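Local coordinates for protein malate dehydrogenase (Naegleria fowleri, PDB 6UM4) that probably catalyses the reversible, NAD(P)-dependent oxidation of malate to oxaloacetate, at residues N224-N236 / E406-L418. Sequence-based numbering, arbitrary orientation.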
loop_
_atom_site.group_PDB
_atom_site.type_symbol
_atom_site.label_atom_id
_atom_site.label_comp_id
_atom_site.label_asym_id
_atom_site.label_seq_id
_atom_site.Cartn_x
_atom_site.Cartn_y
_atom_site.Cartn_z
ATOM N N ASN A 224 4.360 -2.958 20.001
ATOM C CA ASN A 224 3.787 -3.002 21.344
ATOM C C ASN A 224 4.798 -3.483 22.389
ATOM O O ASN A 224 5.746 -4.209 22.062
ATOM C CB ASN A 224 2.561 -3.893 21.364
ATOM C CG ASN A 224 1.306 -3.135 21.018
ATOM O OD1 ASN A 224 1.161 -1.968 21.395
ATOM N ND2 ASN A 224 0.394 -3.780 20.296
ATOM N N PRO A 225 4.643 -3.051 23.659
ATOM C CA PRO A 225 3.680 -2.045 24.149
ATOM C C PRO A 225 4.115 -0.621 23.779
ATOM O O PRO A 225 5.150 -0.115 24.265
ATOM C CB PRO A 225 3.677 -2.268 25.666
ATOM C CG PRO A 225 5.085 -2.748 25.952
ATOM C CD PRO A 225 5.460 -3.607 24.750
ATOM N N ALA A 226 3.327 0.003 22.896
ATOM C CA ALA A 226 3.779 1.201 22.188
ATOM C C ALA A 226 4.172 2.311 23.154
ATOM O O ALA A 226 5.332 2.721 23.183
ATOM C CB ALA A 226 2.694 1.686 21.229
ATOM N N ASN A 227 3.229 2.771 23.992
ATOM C CA ASN A 227 3.493 3.907 24.883
ATOM C C ASN A 227 4.738 3.676 25.713
ATOM O O ASN A 227 5.584 4.565 25.855
ATOM C CB ASN A 227 2.309 4.161 25.828
ATOM C CG ASN A 227 1.034 4.468 25.091
ATOM O OD1 ASN A 227 0.694 3.780 24.123
ATOM N ND2 ASN A 227 0.312 5.497 25.539
ATOM N N THR A 228 4.838 2.488 26.302
ATOM C CA THR A 228 5.968 2.168 27.162
ATOM C C THR A 228 7.259 2.039 26.356
ATOM O O THR A 228 8.326 2.479 26.799
ATOM C CB THR A 228 5.656 0.883 27.915
ATOM O OG1 THR A 228 4.447 1.079 28.663
ATOM C CG2 THR A 228 6.783 0.534 28.880
ATOM N N ASN A 229 7.191 1.420 25.174
ATOM C CA ASN A 229 8.384 1.358 24.333
ATOM C C ASN A 229 8.892 2.758 24.010
ATOM O O ASN A 229 10.098 3.022 24.082
ATOM C CB ASN A 229 8.085 0.590 23.045
ATOM C CG ASN A 229 8.021 -0.913 23.258
ATOM O OD1 ASN A 229 8.528 -1.441 24.249
ATOM N ND2 ASN A 229 7.378 -1.610 22.328
ATOM N N ALA A 230 7.976 3.675 23.671
ATOM C CA ALA A 230 8.375 5.047 23.356
ATOM C C ALA A 230 9.033 5.713 24.557
ATOM O O ALA A 230 10.051 6.415 24.426
ATOM C CB ALA A 230 7.146 5.846 22.915
ATOM N N MET A 231 8.459 5.496 25.742
ATOM C CA MET A 231 9.021 6.062 26.956
ATOM C C MET A 231 10.436 5.554 27.204
ATOM O O MET A 231 11.308 6.313 27.636
ATOM C CB MET A 231 8.126 5.718 28.132
ATOM C CG MET A 231 8.612 6.366 29.425
ATOM S SD MET A 231 8.219 5.260 30.771
ATOM C CE MET A 231 9.320 3.912 30.376
ATOM N N ILE A 232 10.660 4.250 27.021
ATOM C CA ILE A 232 12.003 3.697 27.185
ATOM C C ILE A 232 12.957 4.270 26.139
ATOM O O ILE A 232 14.130 4.547 26.427
ATOM C CB ILE A 232 11.970 2.161 27.124
ATOM C CG1 ILE A 232 11.290 1.598 28.364
ATOM C CG2 ILE A 232 13.397 1.614 27.032
ATOM C CD1 ILE A 232 12.065 1.871 29.639
ATOM N N THR A 233 12.492 4.395 24.897
ATOM C CA THR A 233 13.336 4.967 23.851
ATOM C C THR A 233 13.811 6.356 24.256
ATOM O O THR A 233 15.008 6.663 24.199
ATOM C CB THR A 233 12.570 5.050 22.534
ATOM O OG1 THR A 233 12.068 3.758 22.181
ATOM C CG2 THR A 233 13.485 5.561 21.424
ATOM N N SER A 234 12.865 7.203 24.669
ATOM C CA SER A 234 13.164 8.579 25.029
ATOM C C SER A 234 14.060 8.652 26.254
ATOM O O SER A 234 14.967 9.486 26.310
ATOM C CB SER A 234 11.853 9.333 25.269
ATOM O OG SER A 234 12.075 10.691 25.612
ATOM N N ALA A 235 13.812 7.794 27.251
ATOM C CA ALA A 235 14.618 7.821 28.470
ATOM C C ALA A 235 16.076 7.524 28.180
ATOM O O ALA A 235 16.955 7.935 28.941
ATOM C CB ALA A 235 14.099 6.808 29.483
ATOM N N ASN A 236 16.341 6.796 27.104
ATOM C CA ASN A 236 17.690 6.414 26.710
ATOM C C ASN A 236 18.192 7.238 25.538
ATOM O O ASN A 236 19.157 6.844 24.866
ATOM C CB ASN A 236 17.726 4.925 26.380
ATOM C CG ASN A 236 17.525 4.064 27.610
ATOM O OD1 ASN A 236 18.471 3.815 28.363
ATOM N ND2 ASN A 236 16.283 3.650 27.855
ATOM N N GLU A 406 -2.844 1.858 34.097
ATOM C CA GLU A 406 -2.140 0.794 33.399
ATOM C C GLU A 406 -0.775 1.258 32.924
ATOM O O GLU A 406 0.208 0.519 33.022
ATOM C CB GLU A 406 -2.961 0.312 32.214
ATOM C CG GLU A 406 -2.316 -0.835 31.511
ATOM C CD GLU A 406 -3.112 -1.265 30.313
ATOM O OE1 GLU A 406 -3.392 -0.413 29.438
ATOM O OE2 GLU A 406 -3.469 -2.456 30.269
ATOM N N LEU A 407 -0.699 2.488 32.418
ATOM C CA LEU A 407 0.577 3.029 31.976
ATOM C C LEU A 407 1.562 3.119 33.135
ATOM O O LEU A 407 2.746 2.801 32.983
ATOM C CB LEU A 407 0.357 4.408 31.349
ATOM C CG LEU A 407 -0.277 4.440 29.955
ATOM C CD1 LEU A 407 -0.793 5.833 29.615
ATOM C CD2 LEU A 407 0.749 3.984 28.909
ATOM N N ILE A 408 1.090 3.534 34.306
ATOM C CA ILE A 408 1.989 3.597 35.454
ATOM C C ILE A 408 2.475 2.200 35.830
ATOM O O ILE A 408 3.653 2.004 36.158
ATOM C CB ILE A 408 1.303 4.311 36.639
ATOM C CG1 ILE A 408 1.147 5.799 36.303
ATOM C CG2 ILE A 408 2.130 4.142 37.907
ATOM C CD1 ILE A 408 0.307 6.571 37.256
ATOM N N GLU A 409 1.581 1.206 35.787
ATOM C CA GLU A 409 1.997 -0.156 36.115
ATOM C C GLU A 409 3.016 -0.662 35.105
ATOM O O GLU A 409 3.999 -1.310 35.474
ATOM C CB GLU A 409 0.787 -1.090 36.183
ATOM N N GLU A 410 2.813 -0.345 33.828
ATOM C CA GLU A 410 3.785 -0.736 32.817
ATOM C C GLU A 410 5.143 -0.100 33.094
ATOM O O GLU A 410 6.177 -0.771 33.019
ATOM C CB GLU A 410 3.266 -0.351 31.435
ATOM C CG GLU A 410 2.095 -1.225 30.987
ATOM C CD GLU A 410 1.669 -1.016 29.533
ATOM O OE1 GLU A 410 2.422 -0.403 28.734
ATOM O OE2 GLU A 410 0.544 -1.452 29.203
ATOM N N LYS A 411 5.152 1.180 33.468
ATOM C CA LYS A 411 6.414 1.867 33.713
ATOM C C LYS A 411 7.171 1.239 34.877
ATOM O O LYS A 411 8.375 0.987 34.774
ATOM C CB LYS A 411 6.153 3.348 33.977
ATOM C CG LYS A 411 7.384 4.140 34.330
ATOM C CD LYS A 411 7.090 5.620 34.253
ATOM C CE LYS A 411 8.248 6.436 34.802
ATOM N NZ LYS A 411 8.999 7.024 33.657
ATOM N N LYS A 412 6.468 0.921 35.969
ATOM C CA LYS A 412 7.128 0.295 37.113
ATOM C C LYS A 412 7.747 -1.040 36.731
ATOM O O LYS A 412 8.808 -1.398 37.249
ATOM C CB LYS A 412 6.140 0.097 38.263
ATOM N N ILE A 413 7.118 -1.777 35.816
ATOM C CA ILE A 413 7.658 -3.078 35.437
ATOM C C ILE A 413 8.977 -2.925 34.695
ATOM O O ILE A 413 9.916 -3.695 34.918
ATOM C CB ILE A 413 6.626 -3.858 34.609
ATOM C CG1 ILE A 413 5.515 -4.362 35.529
ATOM C CG2 ILE A 413 7.312 -4.971 33.806
ATOM C CD1 ILE A 413 4.369 -4.991 34.802
ATOM N N VAL A 414 9.102 -1.903 33.847
ATOM C CA VAL A 414 10.310 -1.747 33.042
ATOM C C VAL A 414 11.248 -0.689 33.609
ATOM O O VAL A 414 12.201 -0.295 32.927
ATOM C CB VAL A 414 9.975 -1.431 31.576
ATOM C CG1 VAL A 414 9.099 -2.517 31.001
ATOM C CG2 VAL A 414 9.304 -0.049 31.435
ATOM N N GLU A 415 11.026 -0.243 34.855
ATOM C CA GLU A 415 11.765 0.899 35.400
ATOM C C GLU A 415 13.280 0.724 35.363
ATOM O O GLU A 415 14.009 1.720 35.358
ATOM C CB GLU A 415 11.321 1.165 36.834
ATOM C CG GLU A 415 11.778 0.095 37.822
ATOM C CD GLU A 415 11.021 0.153 39.142
ATOM O OE1 GLU A 415 10.255 1.124 39.353
ATOM O OE2 GLU A 415 11.187 -0.778 39.962
ATOM N N ASN A 416 13.776 -0.513 35.338
ATOM C CA ASN A 416 15.219 -0.726 35.367
ATOM C C ASN A 416 15.905 -0.440 34.034
ATOM O O ASN A 416 17.138 -0.454 33.977
ATOM C CB ASN A 416 15.534 -2.156 35.806
ATOM C CG ASN A 416 15.200 -2.393 37.257
ATOM O OD1 ASN A 416 15.272 -1.476 38.081
ATOM N ND2 ASN A 416 14.825 -3.625 37.586
ATOM N N LEU A 417 15.149 -0.190 32.969
ATOM C CA LEU A 417 15.710 0.199 31.686
ATOM C C LEU A 417 15.685 1.713 31.490
ATOM O O LEU A 417 15.780 2.189 30.351
ATOM C CB LEU A 417 14.982 -0.528 30.556
ATOM C CG LEU A 417 15.253 -2.028 30.730
ATOM C CD1 LEU A 417 13.988 -2.850 30.998
ATOM C CD2 LEU A 417 16.036 -2.573 29.559
ATOM N N LEU A 418 15.543 2.467 32.582
ATOM C CA LEU A 418 15.579 3.926 32.565
ATOM C C LEU A 418 16.990 4.447 32.858
ATOM O O LEU A 418 17.775 4.708 31.943
ATOM C CB LEU A 418 14.582 4.495 33.587
ATOM C CG LEU A 418 13.096 4.201 33.338
ATOM C CD1 LEU A 418 12.234 4.647 34.518
ATOM C CD2 LEU A 418 12.611 4.851 32.047
HETATM O O HOH W 1 4.341 3.359 30.508
HETATM O O HOH W 2 2.095 0.652 26.570
#
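T228 and E410 meet where helix 226-235 of the Rossmann-type NAD-binding domain packs on the last turns of the long C-terminal helix 394-414, joining the two domains of the lactate/malate dehydrogenase fold. The axes of 226-235 and 406-414 come within 9.9 Å and cross at -48°. With OG1 beside the backbone N (chi1 -58°) and CG2 anti to it, T228 turns its two branches to different partners. Its hydroxyl donates a short bond, OG1 to E410 OE1 2.5 Å, on the anti lone pair of that oxygen, while a water links OG1 to L407 O; E410 OE2 is bound by N279. The methyl branch lies against the valine, T228 CG2 to V414 CG2 3.6 Å, and I232 CD1 packs on the same V414 methyl. M231 crosses K411 at about a right angle, its SD lying beside CG and CD of K411 and closest to NZ, at 3.5 Å; that NZ bonds to G369 O. Beyond the sulfur, M231 CE reaches L418 CD2, the methyl that also abuts A235 CB. At the helix end N236 ND2 bridges the two segments, donating to I232 O in its own helix and, almost straight at 175°, to L417 O across the contact at 2.9 Å, with both acceptors close to the amide plane.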